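Local coordinates for protein nicotinate-nucleotide pyrophosphorylase (Ehrlichia chaffeensis, PDB 3L0G) that probably converts quinolinate and phosphoribosyl pyrophosphate into nicotinate mononucleotide, carbon dioxide and pyrophosphate, a step of NAD synthesis, at residues I59-N64 against D94-N99; V118-I123 against K288-D293; Q124-I129 against R158-Y163. All blocks are in the same frame, centred on the assembly; numbering follows the deposited sequence. Where two conformers were deposited one is given.

Contact 1. Residues I59-N64 against D94-N99; sequences INTREN and DITGKN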
loop_
_atom_site.group_PDB
_atom_site.type_symbol
_atom_site.label_atom_id
_atom_site.label_comp_id
_atom_site.label_asym_id
_atom_site.label_seq_id
_atom_site.Cartn_x
_atom_site.Cartn_y
_atom_site.Cartn_z
ATOM N N ILE C 59 0.570 19.981 -19.826
ATOM C CA ILE C 59 1.761 19.229 -19.521
ATOM C C ILE C 59 2.445 19.072 -20.855
ATOM O O ILE C 59 1.904 18.418 -21.728
ATOM C CB ILE C 59 1.405 17.822 -18.961
ATOM C CG1 ILE C 59 0.538 17.940 -17.698
ATOM C CG2 ILE C 59 2.661 16.998 -18.714
ATOM C CD1 ILE C 59 1.289 17.927 -16.425
ATOM N N ASN C 60 3.624 19.684 -21.007
ATOM C CA ASN C 60 4.295 19.809 -22.282
ATOM C C ASN C 60 5.682 19.210 -22.204
ATOM O O ASN C 60 6.418 19.454 -21.253
ATOM C CB ASN C 60 4.404 21.308 -22.683
ATOM C CG ASN C 60 3.072 21.898 -23.102
ATOM O OD1 ASN C 60 2.242 21.207 -23.721
ATOM N ND2 ASN C 60 2.864 23.186 -22.795
ATOM N N THR C 61 6.019 18.382 -23.187
ATOM C CA THR C 61 7.401 17.922 -23.371
ATOM C C THR C 61 8.327 19.074 -23.764
ATOM O O THR C 61 7.899 20.032 -24.427
ATOM C CB THR C 61 7.518 16.906 -24.479
ATOM O OG1 THR C 61 7.399 17.561 -25.757
ATOM C CG2 THR C 61 6.468 15.797 -24.336
ATOM N N ARG C 62 9.590 18.964 -23.363
ATOM C CA ARG C 62 10.616 19.899 -23.773
ATOM C C ARG C 62 11.623 19.239 -24.712
ATOM O O ARG C 62 12.658 19.843 -25.003
ATOM C CB ARG C 62 11.380 20.466 -22.569
ATOM C CG ARG C 62 10.566 20.855 -21.346
ATOM C CD ARG C 62 9.533 21.909 -21.637
ATOM N NE ARG C 62 9.019 22.492 -20.395
ATOM C CZ ARG C 62 7.924 23.250 -20.292
ATOM N NH1 ARG C 62 7.170 23.536 -21.364
ATOM N NH2 ARG C 62 7.576 23.718 -19.093
ATOM N N GLU C 63 11.331 18.017 -25.184
ATOM C CA GLU C 63 12.192 17.296 -26.142
ATOM C C GLU C 63 11.461 16.059 -26.618
ATOM O O GLU C 63 10.413 15.734 -26.089
ATOM C CB GLU C 63 13.488 16.844 -25.479
ATOM C CG GLU C 63 13.220 16.171 -24.124
ATOM C CD GLU C 63 14.444 15.592 -23.440
ATOM O OE1 GLU C 63 15.337 15.050 -24.118
ATOM O OE2 GLU C 63 14.470 15.641 -22.197
ATOM N N ASN C 64 12.045 15.362 -27.593
ATOM C CA ASN C 64 11.549 14.079 -28.089
ATOM C C ASN C 64 11.503 13.047 -26.949
ATOM O O ASN C 64 12.404 13.006 -26.117
ATOM C CB ASN C 64 12.488 13.519 -29.187
ATOM C CG ASN C 64 12.401 14.278 -30.534
ATOM O OD1 ASN C 64 11.655 15.227 -30.685
ATOM N ND2 ASN C 64 13.165 13.815 -31.516
ATOM N N ASP C 94 3.142 6.197 -27.272
ATOM C CA ASP C 94 3.258 7.213 -28.338
ATOM C C ASP C 94 4.659 7.825 -28.344
ATOM O O ASP C 94 5.259 8.107 -27.283
ATOM C CB ASP C 94 2.251 8.331 -28.171
ATOM C CG ASP C 94 0.815 7.891 -28.452
ATOM O OD1 ASP C 94 0.586 6.855 -29.100
ATOM O OD2 ASP C 94 -0.101 8.604 -28.001
ATOM N N ILE C 95 5.189 7.994 -29.549
ATOM C CA ILE C 95 6.450 8.653 -29.754
ATOM C C ILE C 95 6.115 10.069 -30.218
ATOM O O ILE C 95 5.358 10.261 -31.183
ATOM C CB ILE C 95 7.350 7.864 -30.768
ATOM C CG1 ILE C 95 7.665 6.479 -30.171
ATOM C CG2 ILE C 95 8.645 8.660 -31.092
ATOM C CD1 ILE C 95 8.595 5.530 -31.013
ATOM N N THR C 96 6.632 11.059 -29.497
ATOM C CA THR C 96 6.275 12.452 -29.767
ATOM C C THR C 96 7.504 13.401 -29.738
ATOM O O THR C 96 8.597 13.029 -29.275
ATOM C CB THR C 96 5.197 12.910 -28.785
ATOM O OG1 THR C 96 4.435 13.980 -29.374
ATOM C CG2 THR C 96 5.809 13.288 -27.468
ATOM N N GLY C 97 7.315 14.602 -30.274
ATOM C CA GLY C 97 8.397 15.560 -30.419
ATOM C C GLY C 97 8.487 16.575 -29.300
ATOM O O GLY C 97 7.702 16.559 -28.383
ATOM N N LYS C 98 9.489 17.442 -29.401
ATOM C CA LYS C 98 9.651 18.625 -28.575
ATOM C C LYS C 98 8.376 19.524 -28.609
ATOM O O LYS C 98 7.739 19.702 -29.657
ATOM C CB LYS C 98 10.877 19.401 -29.104
ATOM C CG LYS C 98 11.197 20.673 -28.341
ATOM C CD LYS C 98 12.489 21.300 -28.743
ATOM C CE LYS C 98 12.623 22.693 -28.082
ATOM N NZ LYS C 98 13.999 23.234 -28.311
ATOM N N ASN C 99 8.035 20.103 -27.462
ATOM C CA ASN C 99 6.882 21.011 -27.339
ATOM C C ASN C 99 5.567 20.342 -27.758
ATOM O O ASN C 99 4.735 20.926 -28.454
ATOM C CB ASN C 99 7.121 22.315 -28.120
ATOM C CG ASN C 99 8.324 23.074 -27.609
ATOM O OD1 ASN C 99 8.667 22.992 -26.423
ATOM N ND2 ASN C 99 8.987 23.806 -28.498
HETATM O O HOH W 1 7.128 23.001 -24.420
HETATM O O HOH W 2 10.895 17.336 -32.101
#

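Contact 2. Residues V118-I123 against K288-D293; sequences VILNFI and KDIGLD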
loop_
_atom_site.group_PDB
_atom_site.type_symbol
_atom_site.label_atom_id
_atom_site.label_comp_id
_atom_site.label_asym_id
_atom_site.label_seq_id
_atom_site.Cartn_x
_atom_site.Cartn_y
_atom_site.Cartn_z
ATOM N N VAL C 118 4.705 15.759 -7.969
ATOM C CA VAL C 118 4.440 14.300 -7.964
ATOM C C VAL C 118 4.174 13.745 -9.377
ATOM O O VAL C 118 4.824 12.810 -9.831
ATOM C CB VAL C 118 3.318 13.933 -6.924
ATOM C CG1 VAL C 118 2.687 12.532 -7.177
ATOM C CG2 VAL C 118 3.906 13.999 -5.506
ATOM N N ILE C 119 3.248 14.360 -10.084
ATOM C CA ILE C 119 2.919 13.921 -11.410
ATOM C C ILE C 119 4.132 14.057 -12.347
ATOM O O ILE C 119 4.437 13.118 -13.092
ATOM C CB ILE C 119 1.682 14.690 -11.930
ATOM C CG1 ILE C 119 0.433 14.190 -11.198
ATOM C CG2 ILE C 119 1.503 14.514 -13.408
ATOM C CD1 ILE C 119 -0.811 15.106 -11.393
ATOM N N LEU C 120 4.844 15.182 -12.289
ATOM C CA LEU C 120 5.957 15.375 -13.194
ATOM C C LEU C 120 7.044 14.340 -12.901
ATOM O O LEU C 120 7.639 13.765 -13.830
ATOM C CB LEU C 120 6.518 16.833 -13.146
ATOM C CG LEU C 120 5.633 17.918 -13.790
ATOM C CD1 LEU C 120 6.312 19.319 -13.660
ATOM C CD2 LEU C 120 5.229 17.645 -15.306
ATOM N N ASN C 121 7.331 14.095 -11.625
ATOM C CA ASN C 121 8.445 13.166 -11.295
ATOM C C ASN C 121 8.117 11.790 -11.832
ATOM O O ASN C 121 8.999 11.081 -12.389
ATOM C CB ASN C 121 8.772 13.123 -9.795
ATOM C CG ASN C 121 9.455 14.410 -9.287
ATOM O OD1 ASN C 121 10.002 15.189 -10.065
ATOM N ND2 ASN C 121 9.399 14.639 -7.985
ATOM N N PHE C 122 6.844 11.391 -11.706
ATOM C CA PHE C 122 6.434 10.085 -12.286
ATOM C C PHE C 122 6.636 10.004 -13.806
ATOM O O PHE C 122 7.261 9.046 -14.295
ATOM C CB PHE C 122 4.995 9.696 -11.945
ATOM C CG PHE C 122 4.829 9.062 -10.577
ATOM C CD1 PHE C 122 3.987 9.618 -9.649
ATOM C CD2 PHE C 122 5.484 7.907 -10.240
ATOM C CE1 PHE C 122 3.808 9.039 -8.394
ATOM C CE2 PHE C 122 5.295 7.292 -8.989
ATOM C CZ PHE C 122 4.468 7.875 -8.072
ATOM N N ILE C 123 6.103 10.967 -14.563
ATOM C CA ILE C 123 6.117 10.839 -16.024
ATOM C C ILE C 123 7.512 11.071 -16.581
ATOM O O ILE C 123 7.905 10.450 -17.562
ATOM C CB ILE C 123 5.069 11.724 -16.721
ATOM C CG1 ILE C 123 5.353 13.212 -16.523
ATOM C CG2 ILE C 123 3.665 11.337 -16.237
ATOM C CD1 ILE C 123 4.305 14.094 -17.126
ATOM N N LYS C 288 13.320 12.398 -18.782
ATOM C CA LYS C 288 12.930 13.346 -19.819
ATOM C C LYS C 288 12.388 14.622 -19.186
ATOM O O LYS C 288 11.854 14.630 -18.069
ATOM C CB LYS C 288 11.899 12.736 -20.751
ATOM C CG LYS C 288 12.442 11.578 -21.576
ATOM C CD LYS C 288 13.605 12.054 -22.439
ATOM C CE LYS C 288 13.895 11.115 -23.559
ATOM N NZ LYS C 288 15.070 11.586 -24.340
ATOM N N ASP C 289 12.545 15.708 -19.920
ATOM C CA ASP C 289 12.148 17.005 -19.472
ATOM C C ASP C 289 10.735 17.265 -19.975
ATOM O O ASP C 289 10.477 17.300 -21.205
ATOM C CB ASP C 289 13.164 18.058 -19.979
ATOM C CG ASP C 289 12.953 19.413 -19.363
ATOM O OD1 ASP C 289 12.017 19.542 -18.544
ATOM O OD2 ASP C 289 13.697 20.369 -19.726
ATOM N N ILE C 290 9.838 17.427 -19.007
ATOM C CA ILE C 290 8.395 17.627 -19.204
ATOM C C ILE C 290 7.955 18.610 -18.126
ATOM O O ILE C 290 8.379 18.477 -16.989
ATOM C CB ILE C 290 7.621 16.304 -19.021
ATOM C CG1 ILE C 290 8.140 15.246 -20.008
ATOM C CG2 ILE C 290 6.098 16.505 -19.187
ATOM C CD1 ILE C 290 7.639 13.795 -19.739
ATOM N N GLY C 291 7.142 19.604 -18.479
ATOM C CA GLY C 291 6.760 20.652 -17.514
ATOM C C GLY C 291 5.285 20.910 -17.453
ATOM O O GLY C 291 4.558 20.419 -18.284
ATOM N N LEU C 292 4.856 21.706 -16.472
ATOM C CA LEU C 292 3.472 22.117 -16.319
ATOM C C LEU C 292 3.395 23.614 -16.612
ATOM O O LEU C 292 3.955 24.421 -15.880
ATOM C CB LEU C 292 2.980 21.837 -14.899
ATOM C CG LEU C 292 1.521 22.250 -14.595
ATOM C CD1 LEU C 292 0.556 21.586 -15.550
ATOM C CD2 LEU C 292 1.148 21.902 -13.151
ATOM N N ASP C 293 2.726 23.967 -17.701
ATOM C CA ASP C 293 2.639 25.343 -18.159
ATOM C C ASP C 293 1.231 25.817 -17.842
ATOM O O ASP C 293 0.257 25.114 -18.146
ATOM C CB ASP C 293 2.919 25.459 -19.662
ATOM C CG ASP C 293 4.409 25.185 -20.032
ATOM O OD1 ASP C 293 5.331 25.488 -19.239
ATOM O OD2 ASP C 293 4.673 24.674 -21.141
#

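Contact 3. Residues Q124-I129 against R158-Y163; sequences QHASGI and RMLDKY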
loop_
_atom_site.group_PDB
_atom_site.type_symbol
_atom_site.label_atom_id
_atom_site.label_comp_id
_atom_site.label_asym_id
_atom_site.label_seq_id
_atom_site.Cartn_x
_atom_site.Cartn_y
_atom_site.Cartn_z
ATOM N N GLN C 124 8.283 11.936 -15.926
ATOM C CA GLN C 124 9.665 12.144 -16.318
ATOM C C GLN C 124 10.518 10.861 -16.092
ATOM O O GLN C 124 11.380 10.536 -16.905
ATOM C CB GLN C 124 10.270 13.327 -15.545
ATOM C CG GLN C 124 9.691 14.701 -15.889
ATOM C CD GLN C 124 10.453 15.832 -15.165
ATOM O OE1 GLN C 124 11.366 16.420 -15.709
ATOM N NE2 GLN C 124 10.119 16.070 -13.946
ATOM N N HIS C 125 10.299 10.171 -14.976
ATOM C CA HIS C 125 10.964 8.887 -14.709
ATOM C C HIS C 125 10.506 7.817 -15.701
ATOM O O HIS C 125 11.340 7.198 -16.415
ATOM C CB HIS C 125 10.608 8.462 -13.301
ATOM C CG HIS C 125 11.190 7.151 -12.864
ATOM N ND1 HIS C 125 12.268 7.073 -12.010
ATOM C CD2 HIS C 125 10.805 5.872 -13.106
ATOM C CE1 HIS C 125 12.528 5.795 -11.760
ATOM N NE2 HIS C 125 11.665 5.053 -12.425
ATOM N N ALA C 126 9.184 7.602 -15.769
ATOM C CA ALA C 126 8.633 6.554 -16.627
ATOM C C ALA C 126 9.019 6.808 -18.080
ATOM O O ALA C 126 9.404 5.880 -18.772
ATOM C CB ALA C 126 7.092 6.411 -16.468
ATOM N N SER C 127 8.925 8.062 -18.543
ATOM C CA SER C 127 9.257 8.371 -19.927
ATOM C C SER C 127 10.766 8.230 -20.206
ATOM O O SER C 127 11.171 7.855 -21.322
ATOM C CB SER C 127 8.728 9.763 -20.338
ATOM O OG SER C 127 7.308 9.751 -20.464
ATOM N N GLY C 128 11.599 8.521 -19.206
ATOM C CA GLY C 128 13.043 8.294 -19.350
ATOM C C GLY C 128 13.365 6.831 -19.600
ATOM O O GLY C 128 14.145 6.494 -20.483
ATOM N N ILE C 129 12.743 5.944 -18.845
ATOM C CA ILE C 129 12.937 4.500 -19.075
ATOM C C ILE C 129 12.386 4.031 -20.436
ATOM O O ILE C 129 13.064 3.351 -21.188
ATOM C CB ILE C 129 12.345 3.702 -17.929
ATOM C CG1 ILE C 129 13.119 4.030 -16.642
ATOM C CG2 ILE C 129 12.368 2.190 -18.236
ATOM C CD1 ILE C 129 12.474 3.462 -15.334
ATOM N N ARG C 158 9.691 -1.244 -8.782
ATOM C CA ARG C 158 9.975 -2.414 -9.612
ATOM C C ARG C 158 8.998 -2.520 -10.756
ATOM O O ARG C 158 9.374 -2.747 -11.921
ATOM C CB ARG C 158 9.880 -3.712 -8.783
ATOM C CG ARG C 158 9.823 -5.015 -9.583
ATOM C CD ARG C 158 11.044 -5.281 -10.458
ATOM N NE ARG C 158 12.280 -5.193 -9.706
ATOM C CZ ARG C 158 12.660 -6.050 -8.761
ATOM N NH1 ARG C 158 11.926 -7.130 -8.444
ATOM N NH2 ARG C 158 13.791 -5.825 -8.115
ATOM N N MET C 159 7.718 -2.417 -10.412
ATOM C CA MET C 159 6.693 -2.720 -11.405
ATOM C C MET C 159 6.548 -1.539 -12.355
ATOM O O MET C 159 6.393 -1.748 -13.542
ATOM C CB MET C 159 5.358 -3.145 -10.732
ATOM C CG MET C 159 5.415 -4.528 -10.059
ATOM S SD MET C 159 5.991 -5.859 -11.163
ATOM C CE MET C 159 4.594 -5.900 -12.326
ATOM N N LEU C 160 6.624 -0.296 -11.870
ATOM C CA LEU C 160 6.613 0.843 -12.819
ATOM C C LEU C 160 7.792 0.779 -13.811
ATOM O O LEU C 160 7.649 1.111 -14.988
ATOM C CB LEU C 160 6.661 2.178 -12.088
ATOM C CG LEU C 160 6.741 3.417 -12.981
ATOM C CD1 LEU C 160 5.576 3.450 -13.991
ATOM C CD2 LEU C 160 6.797 4.650 -12.135
ATOM N N ASP C 161 8.960 0.355 -13.332
ATOM C CA ASP C 161 10.176 0.345 -14.175
ATOM C C ASP C 161 10.059 -0.731 -15.245
ATOM O O ASP C 161 10.278 -0.469 -16.444
ATOM C CB ASP C 161 11.446 0.194 -13.327
ATOM C CG ASP C 161 11.822 1.491 -12.563
ATOM O OD1 ASP C 161 11.034 2.480 -12.564
ATOM O OD2 ASP C 161 12.908 1.508 -11.934
ATOM N N LYS C 162 9.630 -1.924 -14.835
ATOM C CA LYS C 162 9.438 -2.999 -15.794
ATOM C C LYS C 162 8.309 -2.666 -16.777
ATOM O O LYS C 162 8.437 -2.965 -17.933
ATOM C CB LYS C 162 9.218 -4.357 -15.120
ATOM C CG LYS C 162 10.528 -4.982 -14.613
ATOM C CD LYS C 162 10.285 -6.232 -13.847
ATOM C CE LYS C 162 11.581 -6.971 -13.565
ATOM N NZ LYS C 162 12.119 -7.552 -14.802
ATOM N N TYR C 163 7.230 -2.043 -16.311
ATOM C CA TYR C 163 6.168 -1.570 -17.196
ATOM C C TYR C 163 6.690 -0.583 -18.271
ATOM O O TYR C 163 6.277 -0.611 -19.431
ATOM C CB TYR C 163 5.077 -0.872 -16.350
ATOM C CG TYR C 163 4.078 -0.052 -17.152
ATOM C CD1 TYR C 163 3.009 -0.658 -17.818
ATOM C CD2 TYR C 163 4.176 1.320 -17.228
ATOM C CE1 TYR C 163 2.086 0.110 -18.563
ATOM C CE2 TYR C 163 3.246 2.088 -17.971
ATOM C CZ TYR C 163 2.222 1.481 -18.628
ATOM O OH TYR C 163 1.335 2.272 -19.354
#

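Contact 1. Residues I59-N64 against D94-N99
Thr-61 reaches across to Gly-97 and Thr-96 with both branches of its side chain. CB stands 3.9 Å from the carbonyl oxygen of Gly-97 (O), and from there the side chain forks. One branch, OG1, lies between the backbone N and the carbonyl carbon (chi1 74°) and gives its hydrogen to Gly-97 O at 2.8 Å, arriving in the carbonyl plane on a lone pair. The same hydroxyl is hydrogen-bonded to the backbone N of Ser-100, so one small group grips the turn at two points. The other branch, CG2, meets the methyl CG2 of Thr-96 at 4.1 Å. Threonine suits the place because it offers a hydroxyl and a methyl from one carbon. Its backbone takes part as well: Asn-99 N gives a weak, bent bond to Thr-61 O (3.0 Å), and a water joins that oxygen to Arg-62 NH1, a group whose stronger partner is Asp-293.

Farther along, the aliphatic part of Lys-98 lies over the backbone, with its CG 3.7 Å from Arg-62 O. Asn-64 OD1 receives only a weak bond from Lys-98 N (3.4 Å), but a second water bridges the two atoms more favourably. The same oxygen, Asn-64 OD1, comes to 3.3 Å from Gly-97 CA. Such irregular, water-assisted pairing marks the place where strand 54-61 leaves the four-stranded antiparallel sheet of the N-terminal domain and the chain passes into the short two-stranded ribbon of 65-66 and 95-96.

Contact 2. Residues V118-I123 against K288-D293
Leu-120 turns CG anti to its carbonyl carbon (chi1 -72°) and then extends toward CD1, which is anti to CA, with CD2 branching off at CG, so that both methyls reach the backbone of Ile-290 to Leu-292. Ile-290, on the strand, holds CG2 anti to its backbone N while CG1 goes anti to the carbonyl carbon (chi1 -58°), and CB itself is aimed at the helix. The branches then divide the work. Leu-120 CD2 sits 3.7 Å from Ile-290 O and 4.1 Å from the methyl CG2 of Ile-290; Leu-120 CD1 lies 4.0 Å from Leu-292 N and touches the CB of that leucine more loosely. Ile-123 was modelled in two conformations, so the 3.6 Å approach of its CD1 to Ile-290 CG2 is less certain.

Gly-291 lies between two residues whose side chains face the helix, as strand alternation requires, and meets Leu-120 with its backbone alone. Branched aliphatic residues suit this layer, since they fill the gap between a helix and a strand whose axes run 8.7 Å apart and nearly antiparallel, at 154°. Ile-59 of the neighbouring strand 54-61 packs against Leu-120 and Ile-290 and so extends the same apolar layer. On another face of the helix, Asn-121 is hydrogen-bonded to Arg-151 of the second subunit.

No hydrogen bond crosses between the two segments. The strand near the C-terminus, outermost of its sheet within the chain, is therefore attached to helix 116-139 here by van der Waals contact and the exclusion of water, while its polar backbone pairs within the sheet, as between Gly-291 and Asn-60.

Contact 3. Residues Q124-I129 against R158-Y163
The helices carrying His-125 and Asp-161 run in broadly the same direction, their axes 9.3 Å apart at closest and inclined by 43°, with the CA atoms of Ala-126 and Asp-161 6.9 Å apart. The polar core of the contact is His-125 and Asp-161. The imidazole, its CG anti to the backbone N, is carried out toward the second helix, and NE2 donates to Asp-161 OD1 at 2.7 Å in a nearly straight bond of 160°. The acceptor lies almost in the ring plane, at the ring edge, and is met on its syn side but well out of the carboxylate plane. Ring and carboxylate planes are inclined to each other by 24°.

The second carboxylate oxygen, OD2, is hydrogen-bonded to Thr-154 OG1. With both oxygens held, the carboxylate has little freedom to rotate, and it in turn fixes the direction of the imidazole. This pair joins the two parts of the fold: helix 116-139 begins in the N-terminal domain and runs on toward the C-terminal one, and helix 158-167 follows strand 146-148 in the chain and precedes strand 181-183, both strands of the parallel sheet that forms part of the α/β barrel known from quinolinate phosphoribosyltransferases.

Apolar side chains close around the polar pair. Ile-129 lays its CD1 across the carboxylate, 3.3 Å from OD1 and 3.5 Å from CG of Asp-161, and shields it with a methyl. Ala-126, with just a methyl to offer, meets Leu-160 CD1 with CB at 4.1 Å. The other methyl of Leu-160, CD2, comes obliquely to the His-125 ring at 4.3 Å from CD2 of the imidazole. Leu-160 also packs on Phe-122 and Ile-72, while Arg-158, on another side of the helix, forms a salt bridge with Asp-37 of the second subunit.

How the contacts relate
The three contacts follow one another inward from the edge of the N-terminal domain. Contacts 1 and 2 lie about 11 Å apart, centre to centre, and share a sheet: strands 54-61 and 290-294 are neighbours, and Ile-59 CG2 packs on Ile-290 CG2 at 3.5 Å. Contacts 2 and 3, with centres about 13 Å apart, share helix 116-139, and Lys-288 N probably bonds to Gln-124 O. Contacts 1 and 3 do not touch; their nearest atoms are about 7 Å apart. Contact 3, nested in the loop closed by contact 2, lies nearest the barrel, at whose open end, as in relatives, the active site probably lies, completed by a neighbouring subunit.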